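Local structure of Sel1 repeat family protein (Pseudomonas aeruginosa, 6LCH) at residues Phe142-Ala147 with Ala155-Ala160; Ala32-Pro37 with Trp43-Gly48; Leu87-Ile92 with Val113-Thr118. The protein probably acts as an immunity protein that binds and neutralises the type VI secretion effector PldB, using a helical scaffold of Sel1 repeats. All coordinates share one frame; numbering follows the deposited sequence.

Contact 1: Phe142-Ala147 with Ala155-Ala160; sequences FYIYVA and AYTHCA
The CE2 atoms of Tyr143 and Tyr156 meet on the side of the helix pair where the two rings run out from the backbones together. CE2 of Tyr143 lies 3.9 Å from CE2 of Tyr156 and near the plane of the Tyr156 ring, whereas Tyr156 CE2 approaches the Tyr143 ring obliquely; the touch is apolar, corner against corner. Both rings carry CG anti to the carbonyl carbon (chi1 -76° in each), which sends them across the gap from facing positions on the two helices. The second point of touch is slighter: the CD1 end of Ile144 reaches Thr157 OG1 at 4.0 Å, the two side chains crossing at about a right angle. That hydroxyl is hydrogen-bonded to Gly153 O, one turn earlier in its own helix, and offers Ile144 a van der Waals surface. No hydrogen bond joins the segments, and the nearest backbones, at Tyr143 CA and Tyr156 CA, are 9.3 Å apart. Burial is uneven as well: Tyr156 and Thr157 are buried, while Tyr143 and Ile144 keep part of their surface in solvent. Helices 133-146 and 150-162 form an antiparallel hairpin of the Sel1 kind; helix 166-178 packs on it through Tyr175 against Ile144 and Leu172 against Thr157, while Phe8 N binds Tyr156 OH and the Cys10-Cys159 disulfide ties the N-terminal segment to helix 150-162.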
loop_
_atom_site.group_PDB
_atom_site.type_symbol
_atom_site.label_atom_id
_atom_site.label_comp_id
_atom_site.label_asym_id
_atom_site.label_seq_id
_atom_site.Cartn_x
_atom_site.Cartn_y
_atom_site.Cartn_z
ATOM N N PHE A 142 -5.250 -9.012 10.180
ATOM C CA PHE A 142 -5.239 -9.914 11.329
ATOM C C PHE A 142 -6.594 -9.930 12.025
ATOM O O PHE A 142 -7.080 -10.993 12.432
ATOM C CB PHE A 142 -4.135 -9.505 12.308
ATOM C CG PHE A 142 -4.112 -10.309 13.583
ATOM C CD1 PHE A 142 -3.444 -11.523 13.640
ATOM C CD2 PHE A 142 -4.745 -9.849 14.726
ATOM C CE1 PHE A 142 -3.419 -12.267 14.809
ATOM C CE2 PHE A 142 -4.726 -10.591 15.899
ATOM C CZ PHE A 142 -4.060 -11.799 15.941
ATOM N N TYR A 143 -7.225 -8.763 12.150
ATOM C CA TYR A 143 -8.465 -8.666 12.909
ATOM C C TYR A 143 -9.648 -9.249 12.147
ATOM O O TYR A 143 -10.530 -9.871 12.748
ATOM C CB TYR A 143 -8.737 -7.210 13.272
ATOM C CG TYR A 143 -7.881 -6.709 14.405
ATOM C CD1 TYR A 143 -7.618 -7.514 15.505
ATOM C CD2 TYR A 143 -7.342 -5.435 14.379
ATOM C CE1 TYR A 143 -6.838 -7.060 16.548
ATOM C CE2 TYR A 143 -6.557 -4.974 15.414
ATOM C CZ TYR A 143 -6.311 -5.791 16.496
ATOM O OH TYR A 143 -5.533 -5.337 17.533
ATOM N N ILE A 144 -9.702 -9.039 10.831
ATOM C CA ILE A 144 -10.854 -9.502 10.064
ATOM C C ILE A 144 -10.882 -11.024 10.010
ATOM O O ILE A 144 -11.910 -11.652 10.287
ATOM C CB ILE A 144 -10.846 -8.889 8.653
ATOM C CG1 ILE A 144 -11.064 -7.379 8.720
ATOM C CG2 ILE A 144 -11.923 -9.530 7.777
ATOM C CD1 ILE A 144 -10.654 -6.665 7.444
ATOM N N TYR A 145 -9.749 -11.642 9.679
ATOM C CA TYR A 145 -9.719 -13.065 9.358
ATOM C C TYR A 145 -9.118 -13.925 10.465
ATOM O O TYR A 145 -9.747 -14.897 10.896
ATOM C CB TYR A 145 -8.958 -13.277 8.046
ATOM C CG TYR A 145 -9.533 -12.506 6.874
ATOM C CD1 TYR A 145 -10.602 -13.012 6.143
ATOM C CD2 TYR A 145 -9.003 -11.278 6.496
ATOM C CE1 TYR A 145 -11.129 -12.316 5.068
ATOM C CE2 TYR A 145 -9.523 -10.576 5.418
ATOM C CZ TYR A 145 -10.585 -11.101 4.707
ATOM O OH TYR A 145 -11.115 -10.413 3.638
ATOM N N VAL A 146 -7.914 -13.602 10.934
ATOM C CA VAL A 146 -7.254 -14.418 11.950
ATOM C C VAL A 146 -8.022 -14.303 13.255
ATOM O O VAL A 146 -8.665 -15.259 13.702
ATOM C CB VAL A 146 -5.784 -14.010 12.151
ATOM C CG1 VAL A 146 -5.143 -14.889 13.218
ATOM C CG2 VAL A 146 -5.028 -14.107 10.846
ATOM N N ALA A 147 -7.940 -13.137 13.888
ATOM C CA ALA A 147 -8.805 -12.853 15.014
ATOM C C ALA A 147 -10.247 -12.751 14.533
ATOM O O ALA A 147 -10.521 -12.522 13.353
ATOM C CB ALA A 147 -8.380 -11.558 15.706
ATOM N N ALA A 155 -12.635 -1.132 10.401
ATOM C CA ALA A 155 -12.437 0.265 10.777
ATOM C C ALA A 155 -11.019 0.720 10.450
ATOM O O ALA A 155 -10.818 1.756 9.807
ATOM C CB ALA A 155 -12.738 0.461 12.263
ATOM N N TYR A 156 -10.020 -0.045 10.896
ATOM C CA TYR A 156 -8.634 0.309 10.610
ATOM C C TYR A 156 -8.360 0.305 9.116
ATOM O O TYR A 156 -7.655 1.180 8.604
ATOM C CB TYR A 156 -7.690 -0.652 11.323
ATOM C CG TYR A 156 -7.566 -0.375 12.801
ATOM C CD1 TYR A 156 -7.958 0.844 13.327
ATOM C CD2 TYR A 156 -7.057 -1.333 13.666
ATOM C CE1 TYR A 156 -7.847 1.103 14.678
ATOM C CE2 TYR A 156 -6.942 -1.085 15.011
ATOM C CZ TYR A 156 -7.340 0.133 15.515
ATOM O OH TYR A 156 -7.225 0.384 16.860
ATOM N N THR A 157 -8.909 -0.676 8.399
ATOM C CA THR A 157 -8.747 -0.694 6.952
ATOM C C THR A 157 -9.456 0.486 6.301
ATOM O O THR A 157 -8.988 1.000 5.277
ATOM C CB THR A 157 -9.255 -2.019 6.381
ATOM O OG1 THR A 157 -8.890 -3.084 7.262
ATOM C CG2 THR A 157 -8.622 -2.282 5.030
ATOM N N HIS A 158 -10.569 0.942 6.882
ATOM C CA HIS A 158 -11.235 2.130 6.356
ATOM C C HIS A 158 -10.418 3.388 6.627
ATOM O O HIS A 158 -10.377 4.297 5.790
ATOM C CB HIS A 158 -12.644 2.253 6.932
ATOM C CG HIS A 158 -13.697 1.607 6.084
ATOM N ND1 HIS A 158 -14.195 2.196 4.941
ATOM C CD2 HIS A 158 -14.332 0.418 6.200
ATOM C CE1 HIS A 158 -15.101 1.403 4.398
ATOM N NE2 HIS A 158 -15.203 0.317 5.142
ATOM N N CYS A 159 -9.755 3.457 7.785
ATOM C CA CYS A 159 -8.874 4.585 8.067
ATOM C C CYS A 159 -7.745 4.661 7.048
ATOM O O CYS A 159 -7.358 5.754 6.615
ATOM C CB CYS A 159 -8.314 4.464 9.484
ATOM S SG CYS A 159 -7.383 5.904 10.055
ATOM N N ALA A 160 -7.219 3.504 6.641
ATOM C CA ALA A 160 -6.100 3.480 5.708
ATOM C C ALA A 160 -6.522 3.914 4.309
ATOM O O ALA A 160 -5.797 4.665 3.646
ATOM C CB ALA A 160 -5.480 2.084 5.680
#

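Contact 2: Ala32-Pro37 with Trp43-Gly48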
loop_
_atom_site.group_PDB
_atom_site.type_symbol
_atom_site.label_atom_id
_atom_site.label_comp_id
_atom_site.label_asym_id
_atom_site.label_seq_id
_atom_site.Cartn_x
_atom_site.Cartn_y
_atom_site.Cartn_z
ATOM N N ALA A 32 14.824 7.517 -7.183
ATOM C CA ALA A 32 13.622 6.728 -7.430
ATOM C C ALA A 32 13.380 6.538 -8.920
ATOM O O ALA A 32 12.970 5.456 -9.355
ATOM C CB ALA A 32 12.413 7.394 -6.769
ATOM N N THR A 33 13.625 7.581 -9.720
ATOM C CA THR A 33 13.445 7.470 -11.164
ATOM C C THR A 33 14.472 6.527 -11.777
ATOM O O THR A 33 14.131 5.697 -12.628
ATOM C CB THR A 33 13.538 8.851 -11.815
ATOM O OG1 THR A 33 12.468 9.675 -11.339
ATOM C CG2 THR A 33 13.452 8.741 -13.328
ATOM N N LEU A 34 15.732 6.637 -11.353
ATOM C CA LEU A 34 16.770 5.760 -11.877
ATOM C C LEU A 34 16.535 4.301 -11.516
ATOM O O LEU A 34 17.103 3.424 -12.167
ATOM C CB LEU A 34 18.145 6.200 -11.368
ATOM C CG LEU A 34 18.691 7.526 -11.907
ATOM C CD1 LEU A 34 20.023 7.859 -11.259
ATOM C CD2 LEU A 34 18.825 7.478 -13.420
ATOM N N ALA A 35 15.716 4.020 -10.503
ATOM C CA ALA A 35 15.448 2.650 -10.075
ATOM C C ALA A 35 14.374 1.959 -10.907
ATOM O O ALA A 35 13.960 0.849 -10.556
ATOM C CB ALA A 35 15.038 2.627 -8.599
ATOM N N LYS A 36 13.938 2.563 -12.004
ATOM C CA LYS A 36 12.782 2.077 -12.752
ATOM C C LYS A 36 13.080 1.344 -14.065
ATOM O O LYS A 36 12.496 0.278 -14.304
ATOM C CB LYS A 36 11.845 3.251 -13.042
ATOM C CG LYS A 36 10.793 3.476 -11.974
ATOM C CD LYS A 36 10.259 4.891 -12.009
ATOM C CE LYS A 36 9.173 5.079 -10.964
ATOM N NZ LYS A 36 8.829 6.518 -10.774
ATOM N N PRO A 37 13.970 1.861 -14.947
ATOM C CA PRO A 37 13.873 1.510 -16.374
ATOM C C PRO A 37 14.494 0.179 -16.780
ATOM O O PRO A 37 14.813 -0.662 -15.931
ATOM C CB PRO A 37 14.604 2.674 -17.047
ATOM C CG PRO A 37 15.692 2.989 -16.085
ATOM C CD PRO A 37 15.148 2.713 -14.696
ATOM N N TRP A 43 23.369 1.369 -9.845
ATOM C CA TRP A 43 23.122 1.147 -8.424
ATOM C C TRP A 43 24.059 1.922 -7.504
ATOM O O TRP A 43 23.568 2.472 -6.502
ATOM C CB TRP A 43 23.165 -0.356 -8.126
ATOM C CG TRP A 43 21.978 -1.051 -8.684
ATOM C CD1 TRP A 43 21.965 -1.959 -9.692
ATOM C CD2 TRP A 43 20.616 -0.865 -8.286
ATOM N NE1 TRP A 43 20.676 -2.366 -9.942
ATOM C CE2 TRP A 43 19.829 -1.709 -9.091
ATOM C CE3 TRP A 43 19.985 -0.073 -7.321
ATOM C CZ2 TRP A 43 18.447 -1.786 -8.964
ATOM C CZ3 TRP A 43 18.610 -0.150 -7.194
ATOM C CH2 TRP A 43 17.857 -1.001 -8.010
ATOM N N PRO A 44 25.375 2.001 -7.747
ATOM C CA PRO A 44 26.201 2.886 -6.908
ATOM C C PRO A 44 25.687 4.314 -6.866
ATOM O O PRO A 44 25.720 4.951 -5.804
ATOM C CB PRO A 44 27.586 2.791 -7.560
ATOM C CG PRO A 44 27.602 1.443 -8.183
ATOM C CD PRO A 44 26.205 1.223 -8.687
ATOM N N ARG A 45 25.192 4.831 -7.992
ATOM C CA ARG A 45 24.631 6.178 -7.990
ATOM C C ARG A 45 23.303 6.228 -7.244
ATOM O O ARG A 45 23.053 7.167 -6.478
ATOM C CB ARG A 45 24.459 6.682 -9.419
ATOM C CG ARG A 45 23.734 8.012 -9.507
ATOM C CD ARG A 45 23.717 8.536 -10.929
ATOM N NE ARG A 45 23.502 9.982 -10.980
ATOM C CZ ARG A 45 24.417 10.890 -10.652
ATOM N NH1 ARG A 45 25.626 10.513 -10.257
ATOM N NH2 ARG A 45 24.124 12.182 -10.729
ATOM N N ILE A 46 22.436 5.236 -7.463
ATOM C CA ILE A 46 21.148 5.205 -6.774
ATOM C C ILE A 46 21.359 5.215 -5.266
ATOM O O ILE A 46 20.715 5.977 -4.537
ATOM C CB ILE A 46 20.328 3.981 -7.224
ATOM C CG1 ILE A 46 19.926 4.118 -8.691
ATOM C CG2 ILE A 46 19.094 3.808 -6.358
ATOM C CD1 ILE A 46 19.390 2.840 -9.283
ATOM N N VAL A 47 22.278 4.376 -4.781
ATOM C CA VAL A 47 22.578 4.328 -3.352
ATOM C C VAL A 47 23.126 5.668 -2.879
ATOM O O VAL A 47 22.760 6.161 -1.805
ATOM C CB VAL A 47 23.557 3.178 -3.049
ATOM C CG1 VAL A 47 24.088 3.285 -1.624
ATOM C CG2 VAL A 47 22.891 1.824 -3.276
ATOM N N GLY A 48 24.001 6.283 -3.678
ATOM C CA GLY A 48 24.560 7.571 -3.295
ATOM C C GLY A 48 23.491 8.620 -3.063
ATOM O O GLY A 48 23.447 9.258 -2.010
#
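Leu34 and Ile46 form the apolar centre of this contact, where the end of one helix meets the start of the next. Leu34 CB lies 3.8 Å from Ile46 CG1, and the CD1 methyl of Ile46 continues past it to the backbone, 3.7 Å from Leu34 O. Ile46 CD1 also comes to 4.0 Å from Ala35 CA. Ile46 has CG1 anti to its carbonyl carbon (chi1 -67°), and the nearly extended second torsion carries CD1 into this place at the helix end, where Ala35 is the first residue to leave helical geometry. Within its own helix, the same methyl rests over one face of the Trp43 indole, offset toward the rim.

A different kind of packing joins Leu34 to Arg45. The aliphatic part of the arginine, extended from CG to NE, passes the leucine branch, with Arg45 CD 3.8 Å from Leu34 CD1; this methyl sits at the guanidinium edge. Polar links lie outside the pair: Arg45 NE makes a long, weak ion pair with Glu30, and Ala35 O accepts from Arg41 NH2 in the connecting loop. Helices 22-34 and 43-55 pack where the loop 35-42 connects them, with Leu34 also on Leu49, while Trp43 touches Leu68 of helix 59-70 and meets Trp73 edge-to-face.

Contact 3: Leu87-Ile92 with Val113-Thr118; sequences LYQKMI and VKNPAT
The amides of Gln89 and Asn115 lie nearly coplanar, their planes 13° apart, and run antiparallel alongside one another. Gln89 OE1 and Asn115 ND2 come no closer than 3.7 Å, and a water joins the other two ends: it accepts from Gln89 NE2 at 2.7 Å and donates to Asn115 OD1 at 2.8 Å. The bend of Gln89 at its second torsion (57°) brings its amide round to this water. Gln89 NE2 also bonds to Asp93 OD1, in the next turn of the same helix. Asn115 OD1 has a second donor, Ala117 N at 2.8 Å, lying in the carbonyl plane with an N-H...O angle of 156°; this is an Asx turn, which ties the amide to the backbone two residues on.

Beside the polar pair, Ile92 CG2 presses on Ala117 CB at 3.5 Å, tighter than usual for two methyl-type carbons. The isoleucine also touches Phe123 of helix 123-129, as does Thr118. Two bonds to OD1, one from the backbone and one from the water, would fix the rotation of the Asn115 amide. No direct hydrogen bond joins the segments; a water bridges the amides, and the direct apolar touch is Ile92 on Ala117.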
loop_
_atom_site.group_PDB
_atom_site.type_symbol
_atom_site.label_atom_id
_atom_site.label_comp_id
_atom_site.label_asym_id
_atom_site.label_seq_id
_atom_site.Cartn_x
_atom_site.Cartn_y
_atom_site.Cartn_z
ATOM N N LEU A 87 18.667 2.643 9.289
ATOM C CA LEU A 87 17.775 3.556 8.585
ATOM C C LEU A 87 16.389 3.567 9.216
ATOM O O LEU A 87 15.757 4.624 9.314
ATOM C CB LEU A 87 17.687 3.172 7.110
ATOM C CG LEU A 87 18.851 3.635 6.232
ATOM C CD1 LEU A 87 18.934 2.790 4.966
ATOM C CD2 LEU A 87 18.723 5.113 5.882
ATOM N N TYR A 88 15.900 2.397 9.645
ATOM C CA TYR A 88 14.606 2.333 10.317
ATOM C C TYR A 88 14.630 3.075 11.653
ATOM O O TYR A 88 13.633 3.702 12.029
ATOM C CB TYR A 88 14.187 0.869 10.501
ATOM C CG TYR A 88 13.898 0.141 9.192
ATOM C CD1 TYR A 88 13.498 0.837 8.078
ATOM C CD2 TYR A 88 14.031 -1.229 9.074
ATOM C CE1 TYR A 88 13.219 0.209 6.876
ATOM C CE2 TYR A 88 13.764 -1.867 7.866
ATOM C CZ TYR A 88 13.356 -1.144 6.776
ATOM O OH TYR A 88 13.089 -1.775 5.584
ATOM N N GLN A 89 15.755 3.037 12.373
ATOM C CA GLN A 89 15.843 3.757 13.640
ATOM C C GLN A 89 15.928 5.266 13.431
ATOM O O GLN A 89 15.421 6.036 14.256
ATOM C CB GLN A 89 17.046 3.269 14.447
ATOM C CG GLN A 89 17.129 3.856 15.854
ATOM C CD GLN A 89 15.881 3.594 16.675
ATOM O OE1 GLN A 89 15.391 2.466 16.739
ATOM N NE2 GLN A 89 15.360 4.637 17.315
ATOM N N LYS A 90 16.565 5.709 12.347
ATOM C CA LYS A 90 16.563 7.133 12.035
ATOM C C LYS A 90 15.156 7.619 11.711
ATOM O O LYS A 90 14.788 8.746 12.058
ATOM C CB LYS A 90 17.522 7.422 10.879
ATOM C CG LYS A 90 18.986 7.165 11.219
ATOM C CD LYS A 90 19.823 6.955 9.963
ATOM C CE LYS A 90 21.031 6.070 10.246
ATOM N NZ LYS A 90 21.923 6.629 11.298
ATOM N N MET A 91 14.354 6.779 11.047
ATOM C CA MET A 91 12.955 7.119 10.800
ATOM C C MET A 91 12.196 7.264 12.108
ATOM O O MET A 91 11.406 8.198 12.287
ATOM C CB MET A 91 12.297 6.041 9.937
ATOM C CG MET A 91 12.871 5.920 8.554
ATOM S SD MET A 91 11.751 5.100 7.425
ATOM C CE MET A 91 12.582 3.601 7.187
ATOM N N ILE A 92 12.409 6.322 13.024
ATOM C CA ILE A 92 11.752 6.371 14.325
ATOM C C ILE A 92 12.222 7.590 15.114
ATOM O O ILE A 92 11.430 8.247 15.803
ATOM C CB ILE A 92 12.011 5.053 15.080
ATOM C CG1 ILE A 92 11.182 3.923 14.468
ATOM C CG2 ILE A 92 11.723 5.208 16.556
ATOM C CD1 ILE A 92 11.391 2.572 15.133
ATOM N N VAL A 113 7.179 -2.786 22.067
ATOM C CA VAL A 113 6.841 -2.375 23.430
ATOM C C VAL A 113 8.098 -2.010 24.210
ATOM O O VAL A 113 8.076 -1.111 25.061
ATOM C CB VAL A 113 6.027 -3.484 24.132
ATOM C CG1 VAL A 113 5.998 -3.281 25.644
ATOM C CG2 VAL A 113 4.611 -3.530 23.579
ATOM N N LYS A 114 9.218 -2.669 23.909
ATOM C CA LYS A 114 10.477 -2.351 24.573
ATOM C C LYS A 114 11.038 -1.007 24.121
ATOM O O LYS A 114 11.679 -0.308 24.915
ATOM C CB LYS A 114 11.494 -3.464 24.309
ATOM C CG LYS A 114 10.875 -4.855 24.220
ATOM C CD LYS A 114 11.732 -5.798 23.389
ATOM C CE LYS A 114 13.072 -6.069 24.053
ATOM N NZ LYS A 114 13.907 -7.010 23.253
ATOM N N ASN A 115 10.806 -0.628 22.868
ATOM C CA ASN A 115 11.413 0.580 22.319
ATOM C C ASN A 115 10.819 1.826 22.971
ATOM O O ASN A 115 9.592 1.961 23.035
ATOM C CB ASN A 115 11.215 0.629 20.805
ATOM C CG ASN A 115 12.044 1.711 20.145
ATOM O OD1 ASN A 115 11.790 2.903 20.329
ATOM N ND2 ASN A 115 13.046 1.304 19.374
ATOM N N PRO A 116 11.649 2.762 23.448
ATOM C CA PRO A 116 11.100 3.956 24.116
ATOM C C PRO A 116 10.227 4.817 23.221
ATOM O O PRO A 116 9.344 5.519 23.728
ATOM C CB PRO A 116 12.357 4.714 24.570
ATOM C CG PRO A 116 13.469 4.179 23.726
ATOM C CD PRO A 116 13.121 2.744 23.466
ATOM N N ALA A 117 10.432 4.784 21.905
ATOM C CA ALA A 117 9.680 5.660 21.018
ATOM C C ALA A 117 8.261 5.177 20.751
ATOM O O ALA A 117 7.464 5.941 20.198
ATOM C CB ALA A 117 10.421 5.823 19.693
ATOM N N THR A 118 7.924 3.940 21.116
ATOM C CA THR A 118 6.576 3.441 20.887
ATOM C C THR A 118 5.622 3.774 22.023
ATOM O O THR A 118 4.402 3.692 21.828
ATOM C CB THR A 118 6.593 1.923 20.675
ATOM O OG1 THR A 118 6.940 1.266 21.902
ATOM C CG2 THR A 118 7.595 1.539 19.596
HETATM O O HOH W 1 14.097 4.378 19.666
#

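In the fold
Along the chain the contacts come in series: contact 2 first, then contact 3, then contact 1. Contacts 1 and 2 lie on opposite sides of the chain's centre, their centres 35 Å apart and their nearest atoms about 21 Å. By nearest atoms contact 3 is closer to contact 2 (about 8 Å against 12 Å), though by centres slightly nearer contact 1 (24 Å against 27 Å); none touch. Contacts 1 and 2 each join successive helices, 133-146 with 150-162 and 22-34 with 43-55, whereas contact 3 spans helix 97-107 and brings helix 81-93 against segment 113-118, at and just after the end of helix 111-114. Short-range packing of this kind in a chain of helices and loops is consistent with a Sel1-type solenoid.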